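Local coordinates for EDD domain protein, DegV family (Ruminococcus gnavus, PDB 3JR7) that is of unknown function but probably binds lipids such as fatty acids, at residues A139-G142 and E143-I146; E168-I171 and E172-H175. All coordinates share one frame; numbering follows the deposited sequence.

Interaction 1 of 2, residues A139-G142 and E143-I146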
loop_
_atom_site.group_PDB
_atom_site.type_symbol
_atom_site.label_atom_id
_atom_site.label_comp_id
_atom_site.label_asym_id
_atom_site.label_seq_id
_atom_site.Cartn_x
_atom_site.Cartn_y
_atom_site.Cartn_z
ATOM N N ALA A 139 1.962 -1.624 -2.314
ATOM C CA ALA A 139 0.566 -1.238 -2.196
ATOM C C ALA A 139 0.274 -1.192 -0.711
ATOM O O ALA A 139 1.052 -1.694 0.113
ATOM C CB ALA A 139 -0.345 -2.282 -2.860
ATOM N N SER A 140 -0.857 -0.603 -0.361
ATOM C CA SER A 140 -1.452 -0.741 0.968
ATOM C C SER A 140 -0.437 -0.265 1.996
ATOM O O SER A 140 0.134 0.822 1.837
ATOM C CB SER A 140 -1.921 -2.201 1.183
ATOM O OG SER A 140 -2.403 -2.457 2.520
ATOM N N VAL A 141 -0.152 -1.080 2.991
ATOM C CA VAL A 141 0.739 -0.721 4.086
ATOM C C VAL A 141 2.215 -0.567 3.678
ATOM O O VAL A 141 3.015 0.039 4.416
ATOM C CB VAL A 141 0.615 -1.654 5.349
ATOM C CG1 VAL A 141 -0.673 -1.325 6.144
ATOM C CG2 VAL A 141 0.729 -3.123 4.972
ATOM N N GLY A 142 2.578 -1.069 2.505
ATOM C CA GLY A 142 3.896 -0.708 1.919
ATOM C C GLY A 142 3.994 0.825 1.773
ATOM O O GLY A 142 4.995 1.434 2.127
ATOM N N GLU A 143 2.920 1.451 1.282
ATOM C CA GLU A 143 2.887 2.929 1.138
ATOM C C GLU A 143 2.909 3.610 2.508
ATOM O O GLU A 143 3.597 4.628 2.725
ATOM C CB GLU A 143 1.647 3.340 0.367
ATOM C CG GLU A 143 1.621 2.815 -1.081
ATOM C CD GLU A 143 0.318 3.126 -1.796
ATOM O OE1 GLU A 143 -0.058 4.305 -1.865
ATOM O OE2 GLU A 143 -0.330 2.177 -2.281
ATOM N N THR A 144 2.140 3.044 3.438
ATOM C CA THR A 144 2.030 3.551 4.784
ATOM C C THR A 144 3.413 3.619 5.402
ATOM O O THR A 144 3.830 4.661 5.950
ATOM C CB THR A 144 1.159 2.619 5.657
ATOM O OG1 THR A 144 -0.092 2.356 5.000
ATOM C CG2 THR A 144 0.937 3.219 7.007
ATOM N N LEU A 145 4.136 2.519 5.284
ATOM C CA LEU A 145 5.464 2.440 5.898
ATOM C C LEU A 145 6.458 3.437 5.274
ATOM O O LEU A 145 7.254 4.044 5.979
ATOM C CB LEU A 145 6.023 1.019 5.836
ATOM C CG LEU A 145 5.494 0.042 6.875
ATOM C CD1 LEU A 145 5.957 -1.381 6.536
ATOM C CD2 LEU A 145 5.888 0.447 8.278
ATOM N N ILE A 146 6.365 3.628 3.972
ATOM C CA ILE A 146 7.174 4.641 3.264
ATOM C C ILE A 146 6.858 6.077 3.781
ATOM O O ILE A 146 7.776 6.814 4.109
ATOM C CB ILE A 146 6.978 4.537 1.730
ATOM C CG1 ILE A 146 7.528 3.180 1.213
ATOM C CG2 ILE A 146 7.684 5.679 0.984
ATOM C CD1 ILE A 146 7.030 2.822 -0.177
#
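The flat carboxylate of Glu143 folds back over the start of its own helix, setting OE2 3.5 Å from Ala139 CA. The peptide group of Ser140 is met from above: Glu143 N lies 44° out of its carbonyl plane and donates to Ser140 O at 2.9 Å, with a bent N-H...O angle of 130°. A weak second bond reaches the same oxygen from Thr144 N (3.4 Å). Straighter helical bonds follow, Leu145 N to Val141 O (2.9 Å) and Ile146 N to Gly142 O (3.2 Å). With OG1 anti to the carbonyl carbon (chi1 -51°), Thr144 lays its hydroxyl 3.3 Å from Val141 CA and bonds outward to Glu31 O. Ile146 CG1 presses on Gly142 O, 3.2 Å away. Ser140 is the N-cap residue, yet its hydroxyl bonds to Glu31 OE1 rather than capping the helix. The loop at Ala139 borders the pocket that holds a polyether molecule. Glu143 OE1 lies close to Asp27 OD1, two like charges whose mutual repulsion would probably be felt, while the partial positive charge of the helix start may offset part of it.

Interaction 2 of 2, residues E168-I171 and E172-H175; sequences ECYI and EEQH
Tyr170 and Gln174 meet through an angled pairing of ring and amide, their planes 76° apart. The aliphatic start of Gln174 lies over one face of the ring, CB being 4.2 Å above its plane and displaced toward the rim. Beyond it the extended chain carries NE2 to the phenol end, where it donates to Tyr170 OH at 3.1 Å, the oxygen tilted 20° from the amide plane. Tyr170 reaches this partner because its ring swings anti to the backbone N (chi1 175°), which sends the side chain outward from the helix and leaning toward its C-terminal end. At the ring edge, near its plane, Glu173 OE1 stands 4.2 Å from CD1. The other oxygen, OE2, faces Cys169 SG at 3.4 Å; Cys169 takes part in an interchain disulfide. A leucine in place of Tyr170 would probably leave the Gln174 amide without its phenol partner and freer to turn, held chiefly by the Gly142 carbonyl that NE2 also serves. The backbone bonds change character along the turn: Glu173 N to Cys169 O is regular (3.0 Å), whereas Gln174 N is shared between Tyr170 O (2.9 Å) and, weakly, Ile171 O. Such sharing marks the C-terminal turn of helix 160-173, where Gln174 leaves helical geometry and the chain passes through His175, backbone-bonded to Val298, into strand 176-179 of a mixed sheet in this DegV fold.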
loop_
_atom_site.group_PDB
_atom_site.type_symbol
_atom_site.label_atom_id
_atom_site.label_comp_id
_atom_site.label_asym_id
_atom_site.label_seq_id
_atom_site.Cartn_x
_atom_site.Cartn_y
_atom_site.Cartn_z
ATOM N N GLU A 168 14.236 6.212 -0.713
ATOM C CA GLU A 168 14.453 5.319 -1.836
ATOM C C GLU A 168 15.219 4.067 -1.394
ATOM O O GLU A 168 14.913 2.977 -1.882
ATOM C CB GLU A 168 15.104 6.015 -3.054
ATOM C CG GLU A 168 14.209 7.070 -3.733
ATOM C CD GLU A 168 13.037 6.502 -4.616
ATOM O OE1 GLU A 168 12.942 5.215 -4.716
ATOM O OE2 GLU A 168 12.257 7.356 -5.231
ATOM N N CYS A 169 16.173 4.209 -0.469
ATOM C CA CYS A 169 16.880 3.048 0.089
ATOM C C CYS A 169 15.884 2.148 0.843
ATOM O O CYS A 169 15.836 0.938 0.638
ATOM C CB CYS A 169 18.020 3.474 1.036
ATOM S SG CYS A 169 18.764 2.071 1.982
ATOM N N TYR A 170 15.101 2.753 1.713
ATOM C CA TYR A 170 14.070 2.002 2.406
ATOM C C TYR A 170 13.163 1.222 1.431
ATOM O O TYR A 170 12.867 0.031 1.670
ATOM C CB TYR A 170 13.234 2.904 3.337
ATOM C CG TYR A 170 12.087 2.105 3.950
ATOM C CD1 TYR A 170 12.353 1.024 4.785
ATOM C CD2 TYR A 170 10.760 2.381 3.648
ATOM C CE1 TYR A 170 11.331 0.239 5.301
ATOM C CE2 TYR A 170 9.724 1.618 4.189
ATOM C CZ TYR A 170 10.024 0.541 5.001
ATOM O OH TYR A 170 9.030 -0.260 5.509
ATOM N N ILE A 171 12.748 1.850 0.333
ATOM C CA ILE A 171 11.907 1.192 -0.655
ATOM C C ILE A 171 12.595 -0.059 -1.196
ATOM O O ILE A 171 11.976 -1.132 -1.336
ATOM C CB ILE A 171 11.511 2.177 -1.750
ATOM C CG1 ILE A 171 10.499 3.203 -1.150
ATOM C CG2 ILE A 171 10.902 1.506 -2.924
ATOM C CD1 ILE A 171 10.174 4.374 -2.095
ATOM N N GLU A 172 13.882 0.070 -1.458
ATOM C CA GLU A 172 14.697 -1.052 -1.941
ATOM C C GLU A 172 14.803 -2.194 -0.914
ATOM O O GLU A 172 14.773 -3.360 -1.296
ATOM C CB GLU A 172 16.109 -0.514 -2.320
ATOM C CG GLU A 172 17.068 -1.545 -2.947
ATOM C CD GLU A 172 17.984 -2.234 -1.951
ATOM O OE1 GLU A 172 18.009 -1.857 -0.747
ATOM O OE2 GLU A 172 18.702 -3.162 -2.388
ATOM N N GLU A 173 14.864 -1.866 0.378
ATOM C CA GLU A 173 14.875 -2.889 1.432
ATOM C C GLU A 173 13.521 -3.546 1.664
ATOM O O GLU A 173 13.470 -4.703 2.102
ATOM C CB GLU A 173 15.330 -2.297 2.768
ATOM C CG GLU A 173 16.742 -1.695 2.628
ATOM C CD GLU A 173 17.182 -0.778 3.793
ATOM O OE1 GLU A 173 16.380 -0.150 4.504
ATOM O OE2 GLU A 173 18.397 -0.672 3.975
ATOM N N GLN A 174 12.444 -2.802 1.382
ATOM C CA GLN A 174 11.077 -3.214 1.722
ATOM C C GLN A 174 10.533 -4.310 0.811
ATOM O O GLN A 174 10.541 -4.143 -0.408
ATOM C CB GLN A 174 10.157 -1.992 1.646
ATOM C CG GLN A 174 8.752 -2.188 2.202
ATOM C CD GLN A 174 7.844 -1.011 1.862
ATOM O OE1 GLN A 174 7.522 -0.810 0.695
ATOM N NE2 GLN A 174 7.385 -0.265 2.886
ATOM N N HIS A 175 9.985 -5.389 1.408
ATOM C CA HIS A 175 9.319 -6.476 0.672
ATOM C C HIS A 175 7.868 -6.630 1.155
ATOM O O HIS A 175 7.588 -6.442 2.329
ATOM C CB HIS A 175 9.997 -7.837 0.943
ATOM C CG HIS A 175 11.429 -7.903 0.533
ATOM N ND1 HIS A 175 12.446 -7.427 1.333
ATOM C CD2 HIS A 175 12.012 -8.317 -0.615
ATOM C CE1 HIS A 175 13.598 -7.576 0.701
ATOM N NE2 HIS A 175 13.359 -8.098 -0.485
#

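Overall arrangement
The two interactions come in series along the chain, their centres about 11 Å apart. Interaction 1 is the first turn of helix 141-155, close to the molecule's centre; interaction 2 is the last turn of the next helix, 160-173. They meet directly: Gln174 NE2 probably bonds to Gly142 O at 3.0 Å, Leu145 CB packs on Tyr170 OH, and Ile146 CD1 touches Ile171 CG1, so the start of one helix is tied to the end of the other. Interaction 1 follows strand 130-135 of one mixed sheet and packs on strands 248-253 and 275-280 of the other; interaction 2 leads into strand 176-179 of that second sheet. Together they occupy the junction between the sheets, with the pocket beside interaction 1.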